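Local coordinates for protein UTR4 (PDB 2G80) that probably catalyses the enolisation and dephosphorylation of 2,3-diketo-5-methylthiopentyl-1-phosphate in the methionine salvage pathway, as a magnesium-dependent enzyme of the HAD superfamily, at residues Val42-Phe47 / Pro125-Ala130; Tyr55-Val60 / His91-Val96; Glu206-Ser211 / Gly224-Leu229. One frame throughout, in Å; residues are numbered along the deposited sequence. Where two conformers were deposited one is given.

The three contacts run from the core of this HAD-type hydrolase to its helical cap. Interaction 3 pairs two neighbouring strands of the parallel sheet, and the side chain of Ser211 lies about 5 Å from the magnesium ion bound by Asp37, Glu39 and Asp212. Interaction 1 joins the chain leaving the core to the chain returning to it; Val42 lies about 7 Å from Asp37, side chain to side chain. Helix 46-65, which begins in interaction 1, carries on to interaction 2, a helix pair of the cap away from the annotated sites. Centres lie about 24 Å (1 and 2), about 19 Å (1 and 3) and about 36 Å (2 and 3) apart.

Interaction 1. Residues Val42-Phe47 / Pro125-Ala130; sequences VCPISF and PVYADA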
loop_
_atom_site.group_PDB
_atom_site.type_symbol
_atom_site.label_atom_id
_atom_site.label_comp_id
_atom_site.label_asym_id
_atom_site.label_seq_id
_atom_site.Cartn_x
_atom_site.Cartn_y
_atom_site.Cartn_z
ATOM N N VAL A 42 -1.016 8.461 2.762
ATOM C CA VAL A 42 -1.719 8.943 1.554
ATOM C C VAL A 42 -3.151 8.350 1.418
ATOM O O VAL A 42 -3.974 8.919 0.692
ATOM C CB VAL A 42 -0.867 8.757 0.221
ATOM C CG1 VAL A 42 0.540 9.350 0.373
ATOM C CG2 VAL A 42 -0.794 7.361 -0.232
ATOM N N CYS A 43 -3.420 7.240 2.125
ATOM C CA CYS A 43 -4.720 6.549 2.092
ATOM C C CYS A 43 -5.210 6.325 3.539
ATOM O O CYS A 43 -4.372 6.068 4.439
ATOM C CB CYS A 43 -4.552 5.201 1.369
ATOM S SG CYS A 43 -6.066 4.248 1.022
ATOM N N PRO A 44 -6.545 6.453 3.779
ATOM C CA PRO A 44 -7.081 6.129 5.095
ATOM C C PRO A 44 -6.728 4.706 5.502
ATOM O O PRO A 44 -6.828 3.768 4.710
ATOM C CB PRO A 44 -8.599 6.202 4.900
ATOM C CG PRO A 44 -8.787 7.088 3.775
ATOM C CD PRO A 44 -7.600 7.014 2.925
ATOM N N ILE A 45 -6.340 4.579 6.747
ATOM C CA ILE A 45 -5.973 3.307 7.334
ATOM C C ILE A 45 -7.201 2.351 7.335
ATOM O O ILE A 45 -7.046 1.151 7.250
ATOM C CB ILE A 45 -5.309 3.602 8.736
ATOM C CG1 ILE A 45 -4.316 2.535 9.152
ATOM C CG2 ILE A 45 -6.355 3.898 9.790
ATOM C CD1 ILE A 45 -3.367 3.071 10.231
ATOM N N SER A 46 -8.416 2.908 7.362
ATOM C CA SER A 46 -9.660 2.129 7.294
ATOM C C SER A 46 -9.922 1.353 5.990
ATOM O O SER A 46 -10.757 0.428 5.994
ATOM C CB SER A 46 -10.847 3.077 7.463
ATOM O OG SER A 46 -10.944 3.930 6.341
ATOM N N PHE A 47 -9.257 1.751 4.885
ATOM C CA PHE A 47 -9.503 1.152 3.569
ATOM C C PHE A 47 -9.327 -0.366 3.486
ATOM O O PHE A 47 -10.209 -1.034 3.001
ATOM C CB PHE A 47 -8.649 1.857 2.485
ATOM C CG PHE A 47 -8.895 1.355 1.080
ATOM C CD1 PHE A 47 -10.187 1.326 0.549
ATOM C CD2 PHE A 47 -7.830 0.965 0.257
ATOM C CE1 PHE A 47 -10.410 0.873 -0.759
ATOM C CE2 PHE A 47 -8.060 0.528 -1.026
ATOM C CZ PHE A 47 -9.358 0.470 -1.531
ATOM N N PRO A 125 -9.224 5.298 -1.909
ATOM C CA PRO A 125 -9.512 6.632 -1.383
ATOM C C PRO A 125 -8.272 7.480 -1.009
ATOM O O PRO A 125 -8.063 7.807 0.160
ATOM C CB PRO A 125 -10.381 6.322 -0.144
ATOM C CG PRO A 125 -9.902 5.040 0.340
ATOM C CD PRO A 125 -9.417 4.270 -0.861
ATOM N N VAL A 126 -7.489 7.911 -1.986
ATOM C CA VAL A 126 -6.325 8.736 -1.696
ATOM C C VAL A 126 -6.770 10.143 -1.326
ATOM O O VAL A 126 -7.607 10.736 -2.006
ATOM C CB VAL A 126 -5.327 8.728 -2.848
ATOM C CG1 VAL A 126 -4.107 9.632 -2.562
ATOM C CG2 VAL A 126 -4.874 7.266 -3.132
ATOM N N TYR A 127 -6.169 10.703 -0.276
ATOM C CA TYR A 127 -6.519 12.056 0.177
ATOM C C TYR A 127 -6.281 13.057 -0.940
ATOM O O TYR A 127 -5.265 12.976 -1.636
ATOM C CB TYR A 127 -5.741 12.470 1.436
ATOM C CG TYR A 127 -6.020 11.620 2.656
ATOM C CD1 TYR A 127 -7.225 11.742 3.364
ATOM C CD2 TYR A 127 -5.083 10.717 3.129
ATOM C CE1 TYR A 127 -7.478 10.945 4.494
ATOM C CE2 TYR A 127 -5.331 9.924 4.276
ATOM C CZ TYR A 127 -6.511 10.056 4.951
ATOM O OH TYR A 127 -6.735 9.291 6.063
ATOM N N ALA A 128 -7.213 14.003 -1.112
ATOM C CA ALA A 128 -7.100 14.994 -2.200
ATOM C C ALA A 128 -5.722 15.730 -2.238
ATOM O O ALA A 128 -5.089 15.834 -3.281
ATOM C CB ALA A 128 -8.221 15.953 -2.141
ATOM N N ASP A 129 -5.244 16.163 -1.080
ATOM C CA ASP A 129 -3.949 16.825 -0.975
ATOM C C ASP A 129 -2.747 15.892 -1.307
ATOM O O ASP A 129 -1.690 16.364 -1.712
ATOM C CB ASP A 129 -3.769 17.431 0.422
ATOM C CG ASP A 129 -3.658 16.372 1.503
ATOM O OD1 ASP A 129 -4.690 15.728 1.770
ATOM O OD2 ASP A 129 -2.544 16.181 2.063
ATOM N N ALA A 130 -2.900 14.588 -1.097
ATOM C CA ALA A 130 -1.833 13.617 -1.444
ATOM C C ALA A 130 -1.799 13.419 -2.959
ATOM O O ALA A 130 -0.734 13.198 -3.518
ATOM C CB ALA A 130 -2.022 12.283 -0.709
HETATM O O HOH W 1 -5.974 7.043 8.413
#
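Val42 and Tyr127 are joined through their backbones where the two connections between the HAD core and its helical cap run side by side: 42-47 leads into helix 46-65, and 125-130 enters helix 128-136 on the way back to the core. The one direct hydrogen bond runs from Tyr127 N to Val42 O (3.0 Å, 164° at the hydrogen), and Tyr127 is also the N-cap residue of its helix. Two CH-pi contacts add to it. Pro125 CD sits over the centre of the Phe47 ring, 3.4 Å from its centroid. Pro44 CD lies over a face of the Tyr127 ring toward its rim, 4.1 Å from the centroid; the two side chains reach tip to tip. Arg232 adds a cation-pi contact to the tyrosine. An alanine in place of Tyr127 would probably leave Pro44 without the ring that it packs on and open a gap beside Arg232. Apolar contacts fill the remaining interface: Val42 CB meets Ala130 CB at 3.8 Å, and in one of its two conformers Cys43 SG touches Pro125 CD. A water bridges the segments, accepting from Ile45 N at 3.0 Å and making a weak bond of 3.3 Å with Tyr127 OH.

Interaction 2. Residues Tyr55-Val60 / His91-Val96; sequences YFTNKV and HILELV
Phe56 and Thr57 of helix 46-65 meet Ile92, Leu93 and Val96 of helix 85-97 in an antiparallel helix pair of the all-helical cap, a HAD cap of the type inserted after the first core strand. The short helical segments run at 169° to each other with axes 10.4 Å apart, and the side chains between them make apolar contacts. Ile92 CG2 is shared by two partners: it lies 3.7 Å from Val60 CG2 and 3.8 Å from Phe56 CE2, the isoleucine crossing the phenylalanine at about a right angle. Val96 divides its two methyls. Its CG2 comes to the edge of the Phe56 ring, 3.6 Å from CE2, while its CG1 meets Thr57 CG2 at 3.7 Å. On the more open flank Leu93 CD2 rests against Thr57 CB, also at 3.7 Å; the Leu93 and Val60 side chains slide past each other in opposite directions.

Thr57 is turned so that CG2 is anti to its carbonyl carbon and OG1 stands between the backbone N and C (chi1 62°). The methyl thereby faces Val96, and OG1 turns back to its own helix in weak hydrogen bonds to Phe53 O and Pro54 O. Further out, Leu108, Gln109 and Trp113 of helix 103-118 touch Phe56, Val64 backs Ile92, and Phe53 touches Val96. One turn along its own helix, Val60 CG2 lies 3.6 Å above the plane of the Phe56 ring, offset toward the rim.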
loop_
_atom_site.group_PDB
_atom_site.type_symbol
_atom_site.label_atom_id
_atom_site.label_comp_id
_atom_site.label_asym_id
_atom_site.label_seq_id
_atom_site.Cartn_x
_atom_site.Cartn_y
_atom_site.Cartn_z
ATOM N N TYR A 55 -14.273 -7.217 0.717
ATOM C CA TYR A 55 -14.474 -7.412 -0.715
ATOM C C TYR A 55 -13.917 -8.798 -1.136
ATOM O O TYR A 55 -14.598 -9.585 -1.828
ATOM C CB TYR A 55 -13.853 -6.244 -1.562
ATOM C CG TYR A 55 -14.058 -6.462 -3.017
ATOM C CD1 TYR A 55 -15.236 -6.040 -3.647
ATOM C CD2 TYR A 55 -13.137 -7.229 -3.769
ATOM C CE1 TYR A 55 -15.463 -6.320 -5.044
ATOM C CE2 TYR A 55 -13.361 -7.516 -5.130
ATOM C CZ TYR A 55 -14.516 -7.056 -5.765
ATOM O OH TYR A 55 -14.744 -7.346 -7.115
ATOM N N PHE A 56 -12.681 -9.062 -0.738
ATOM C CA PHE A 56 -12.012 -10.333 -1.035
ATOM C C PHE A 56 -12.692 -11.555 -0.385
ATOM O O PHE A 56 -12.939 -12.562 -1.080
ATOM C CB PHE A 56 -10.525 -10.250 -0.652
ATOM C CG PHE A 56 -9.811 -11.551 -0.733
ATOM C CD1 PHE A 56 -9.418 -12.048 -1.969
ATOM C CD2 PHE A 56 -9.548 -12.305 0.425
ATOM C CE1 PHE A 56 -8.759 -13.259 -2.061
ATOM C CE2 PHE A 56 -8.891 -13.526 0.343
ATOM C CZ PHE A 56 -8.495 -14.008 -0.917
ATOM N N THR A 57 -12.984 -11.470 0.922
ATOM C CA THR A 57 -13.638 -12.581 1.648
ATOM C C THR A 57 -15.059 -12.872 1.130
ATOM O O THR A 57 -15.474 -14.042 1.128
ATOM C CB THR A 57 -13.614 -12.421 3.195
ATOM O OG1 THR A 57 -14.326 -11.245 3.592
ATOM C CG2 THR A 57 -12.182 -12.347 3.718
ATOM N N ASN A 58 -15.797 -11.842 0.685
ATOM C CA ASN A 58 -17.118 -12.064 0.049
ATOM C C ASN A 58 -16.984 -12.800 -1.299
ATOM O O ASN A 58 -17.879 -13.544 -1.672
ATOM C CB ASN A 58 -17.894 -10.759 -0.171
ATOM C CG ASN A 58 -18.235 -10.009 1.157
ATOM O OD1 ASN A 58 -18.171 -10.568 2.269
ATOM N ND2 ASN A 58 -18.554 -8.710 1.025
ATOM N N LYS A 59 -15.890 -12.587 -2.024
ATOM C CA LYS A 59 -15.634 -13.286 -3.323
ATOM C C LYS A 59 -15.069 -14.736 -3.216
ATOM O O LYS A 59 -15.251 -15.515 -4.130
ATOM C CB LYS A 59 -14.682 -12.457 -4.210
ATOM C CG LYS A 59 -15.233 -11.158 -4.776
ATOM C CD LYS A 59 -16.337 -11.391 -5.813
ATOM C CE LYS A 59 -16.794 -10.103 -6.491
ATOM N NZ LYS A 59 -17.374 -9.122 -5.544
ATOM N N VAL A 60 -14.405 -15.072 -2.106
ATOM C CA VAL A 60 -13.758 -16.399 -1.902
ATOM C C VAL A 60 -14.614 -17.656 -2.160
ATOM O O VAL A 60 -14.169 -18.548 -2.911
ATOM C CB VAL A 60 -13.032 -16.473 -0.477
ATOM C CG1 VAL A 60 -12.767 -17.937 0.033
ATOM C CG2 VAL A 60 -11.747 -15.668 -0.507
ATOM N N HIS A 91 -9.618 -22.399 5.107
ATOM C CA HIS A 91 -8.188 -22.019 5.273
ATOM C C HIS A 91 -7.900 -20.587 4.780
ATOM O O HIS A 91 -7.228 -19.834 5.470
ATOM C CB HIS A 91 -7.282 -23.018 4.540
ATOM C CG HIS A 91 -5.812 -22.717 4.624
ATOM N ND1 HIS A 91 -5.053 -23.015 5.733
ATOM C CD2 HIS A 91 -4.953 -22.199 3.709
ATOM C CE1 HIS A 91 -3.793 -22.668 5.509
ATOM N NE2 HIS A 91 -3.704 -22.181 4.282
ATOM N N ILE A 92 -8.412 -20.226 3.600
ATOM C CA ILE A 92 -8.207 -18.872 3.019
ATOM C C ILE A 92 -8.808 -17.816 3.931
ATOM O O ILE A 92 -8.158 -16.827 4.228
ATOM C CB ILE A 92 -8.802 -18.766 1.585
ATOM C CG1 ILE A 92 -7.972 -19.630 0.611
ATOM C CG2 ILE A 92 -8.856 -17.295 1.072
ATOM C CD1 ILE A 92 -8.673 -19.908 -0.750
ATOM N N LEU A 93 -10.030 -18.061 4.398
ATOM C CA LEU A 93 -10.724 -17.130 5.315
ATOM C C LEU A 93 -10.024 -17.031 6.667
ATOM O O LEU A 93 -10.036 -15.972 7.257
ATOM C CB LEU A 93 -12.166 -17.536 5.512
ATOM C CG LEU A 93 -12.984 -17.497 4.230
ATOM C CD1 LEU A 93 -14.314 -18.225 4.432
ATOM C CD2 LEU A 93 -13.176 -16.085 3.750
ATOM N N GLU A 94 -9.404 -18.132 7.126
ATOM C CA GLU A 94 -8.611 -18.152 8.353
ATOM C C GLU A 94 -7.369 -17.293 8.203
ATOM O O GLU A 94 -7.042 -16.546 9.125
ATOM C CB GLU A 94 -8.199 -19.580 8.721
ATOM C CG GLU A 94 -7.323 -19.721 9.961
ATOM C CD GLU A 94 -6.940 -21.169 10.287
ATOM O OE1 GLU A 94 -7.310 -22.119 9.545
ATOM O OE2 GLU A 94 -6.237 -21.347 11.307
ATOM N N LEU A 95 -6.663 -17.421 7.077
ATOM C CA LEU A 95 -5.450 -16.615 6.829
ATOM C C LEU A 95 -5.735 -15.092 6.872
ATOM O O LEU A 95 -4.922 -14.331 7.401
ATOM C CB LEU A 95 -4.781 -16.966 5.496
ATOM C CG LEU A 95 -4.211 -18.390 5.261
ATOM C CD1 LEU A 95 -3.830 -18.517 3.797
ATOM C CD2 LEU A 95 -3.031 -18.717 6.119
ATOM N N VAL A 96 -6.873 -14.689 6.307
ATOM C CA VAL A 96 -7.318 -13.289 6.283
ATOM C C VAL A 96 -7.623 -12.846 7.718
ATOM O O VAL A 96 -7.085 -11.838 8.166
ATOM C CB VAL A 96 -8.585 -13.055 5.385
ATOM C CG1 VAL A 96 -9.062 -11.595 5.460
ATOM C CG2 VAL A 96 -8.310 -13.402 3.915
#

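Interaction 3. Residues Glu206-Ser211 / Gly224-Leu229; sequences EVLFLS and GIATGL
Leu208 holds CG anti to its backbone N, and a chi2 of 61° then swings CD1 over the peptide of Ala226, 3.6 Å from Ala226 O, with Ala226 CB also in contact. Val207 has CG1 anti to its own N (chi1 -173°), which brings that methyl obliquely against Ile225 CG2 at 3.8 Å; Phe209 CB touches the same Ile225 methyl. Leu197 of helix 190-200 covers Val207 and Ile225 from outside.

Between the face of Leu208 and Ala226 and that of Phe209, the backbones pair in parallel. Phe209 bonds to both sides of Thr227, its N donating to Ala226 O at 2.8 Å and its O accepting from Gly228 N at 2.9 Å. Ser211 N continues the pattern to Gly228 O, whereas the bond from Ala226 N to Val207 O is weak. Strands 207-211 and 226-230 are the two strands of a beta-alpha-beta crossover through helix 214-221, in the Rossmann-like sheet of the HAD core. The other edge of strand 207-211 bonds to strand 33-36, which leads to the metal ligand Asp37.

Gly228 is paired with Leu210 across the strands, and a CB on it would fall 2.7 Å from Leu210 CD2; lacking one, it lets the leucine methyl settle 3.9 Å from Gly228 CA. At the catalytic end of the strand, just before the metal ligand Asp212, Ser211 OG hydrogen-bonds Glu216 OE1 and Asn213 N.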
loop_
_atom_site.group_PDB
_atom_site.type_symbol
_atom_site.label_atom_id
_atom_site.label_comp_id
_atom_site.label_asym_id
_atom_site.label_seq_id
_atom_site.Cartn_x
_atom_site.Cartn_y
_atom_site.Cartn_z
ATOM N N GLU A 206 18.800 14.970 0.753
ATOM C CA GLU A 206 17.843 15.416 -0.268
ATOM C C GLU A 206 16.499 14.650 -0.261
ATOM O O GLU A 206 15.631 14.965 -1.088
ATOM C CB GLU A 206 18.447 15.267 -1.674
ATOM C CG GLU A 206 19.690 16.100 -1.983
ATOM C CD GLU A 206 20.365 15.693 -3.319
ATOM O OE1 GLU A 206 20.024 14.620 -3.915
ATOM O OE2 GLU A 206 21.268 16.444 -3.763
ATOM N N VAL A 207 16.325 13.649 0.623
ATOM C CA VAL A 207 15.094 12.836 0.670
ATOM C C VAL A 207 14.246 13.188 1.899
ATOM O O VAL A 207 14.796 13.326 2.976
ATOM C CB VAL A 207 15.404 11.300 0.660
ATOM C CG1 VAL A 207 14.111 10.460 0.546
ATOM C CG2 VAL A 207 16.347 10.944 -0.498
ATOM N N LEU A 208 12.936 13.402 1.712
ATOM C CA LEU A 208 11.980 13.494 2.844
ATOM C C LEU A 208 11.092 12.224 2.834
ATOM O O LEU A 208 10.438 11.922 1.822
ATOM C CB LEU A 208 11.080 14.727 2.776
ATOM C CG LEU A 208 10.052 14.923 3.911
ATOM C CD1 LEU A 208 10.731 15.066 5.250
ATOM C CD2 LEU A 208 9.142 16.144 3.647
ATOM N N PHE A 209 11.064 11.508 3.960
ATOM C CA PHE A 209 10.226 10.313 4.144
ATOM C C PHE A 209 9.028 10.657 5.059
ATOM O O PHE A 209 9.215 11.141 6.185
ATOM C CB PHE A 209 11.069 9.168 4.708
ATOM C CG PHE A 209 10.289 7.918 5.058
ATOM C CD1 PHE A 209 9.357 7.363 4.175
ATOM C CD2 PHE A 209 10.554 7.237 6.249
ATOM C CE1 PHE A 209 8.678 6.190 4.490
ATOM C CE2 PHE A 209 9.875 6.067 6.582
ATOM C CZ PHE A 209 8.953 5.531 5.709
ATOM N N LEU A 210 7.820 10.419 4.544
ATOM C CA LEU A 210 6.568 10.680 5.238
ATOM C C LEU A 210 5.873 9.354 5.571
ATOM O O LEU A 210 5.624 8.512 4.690
ATOM C CB LEU A 210 5.658 11.566 4.403
ATOM C CG LEU A 210 6.238 12.942 4.029
ATOM C CD1 LEU A 210 5.515 13.522 2.802
ATOM C CD2 LEU A 210 6.256 13.902 5.208
ATOM N N SER A 211 5.567 9.188 6.850
ATOM C CA SER A 211 4.921 7.999 7.351
ATOM C C SER A 211 4.199 8.322 8.652
ATOM O O SER A 211 4.543 9.296 9.296
ATOM C CB SER A 211 5.967 6.887 7.549
ATOM O OG SER A 211 5.451 5.746 8.243
ATOM N N GLY A 224 20.292 9.194 7.595
ATOM C CA GLY A 224 20.253 10.621 7.306
ATOM C C GLY A 224 19.095 11.190 6.510
ATOM O O GLY A 224 19.106 12.395 6.154
ATOM N N ILE A 225 18.089 10.357 6.253
ATOM C CA ILE A 225 16.918 10.786 5.506
ATOM C C ILE A 225 16.043 11.670 6.425
ATOM O O ILE A 225 15.772 11.286 7.557
ATOM C CB ILE A 225 16.093 9.568 4.987
ATOM C CG1 ILE A 225 16.931 8.640 4.075
ATOM C CG2 ILE A 225 14.776 10.045 4.288
ATOM C CD1 ILE A 225 16.179 7.392 3.658
ATOM N N ALA A 226 15.583 12.818 5.908
ATOM C CA ALA A 226 14.656 13.715 6.640
ATOM C C ALA A 226 13.292 13.001 6.779
ATOM O O ALA A 226 12.892 12.209 5.936
ATOM C CB ALA A 226 14.516 15.055 5.948
ATOM N N THR A 227 12.616 13.267 7.877
ATOM C CA THR A 227 11.411 12.561 8.273
ATOM C C THR A 227 10.296 13.536 8.596
ATOM O O THR A 227 10.563 14.658 9.036
ATOM C CB THR A 227 11.674 11.748 9.572
ATOM O OG1 THR A 227 12.152 12.643 10.585
ATOM C CG2 THR A 227 12.692 10.695 9.342
ATOM N N GLY A 228 9.063 13.086 8.382
ATOM C CA GLY A 228 7.849 13.860 8.721
ATOM C C GLY A 228 6.782 12.875 9.163
ATOM O O GLY A 228 6.622 11.828 8.503
ATOM N N LEU A 229 6.111 13.171 10.285
ATOM C CA LEU A 229 5.071 12.288 10.845
ATOM C C LEU A 229 3.715 12.663 10.268
ATOM O O LEU A 229 3.208 13.759 10.533
ATOM C CB LEU A 229 5.025 12.350 12.380
ATOM C CG LEU A 229 4.086 11.357 13.112
ATOM C CD1 LEU A 229 4.436 9.887 12.840
ATOM C CD2 LEU A 229 4.118 11.611 14.615
#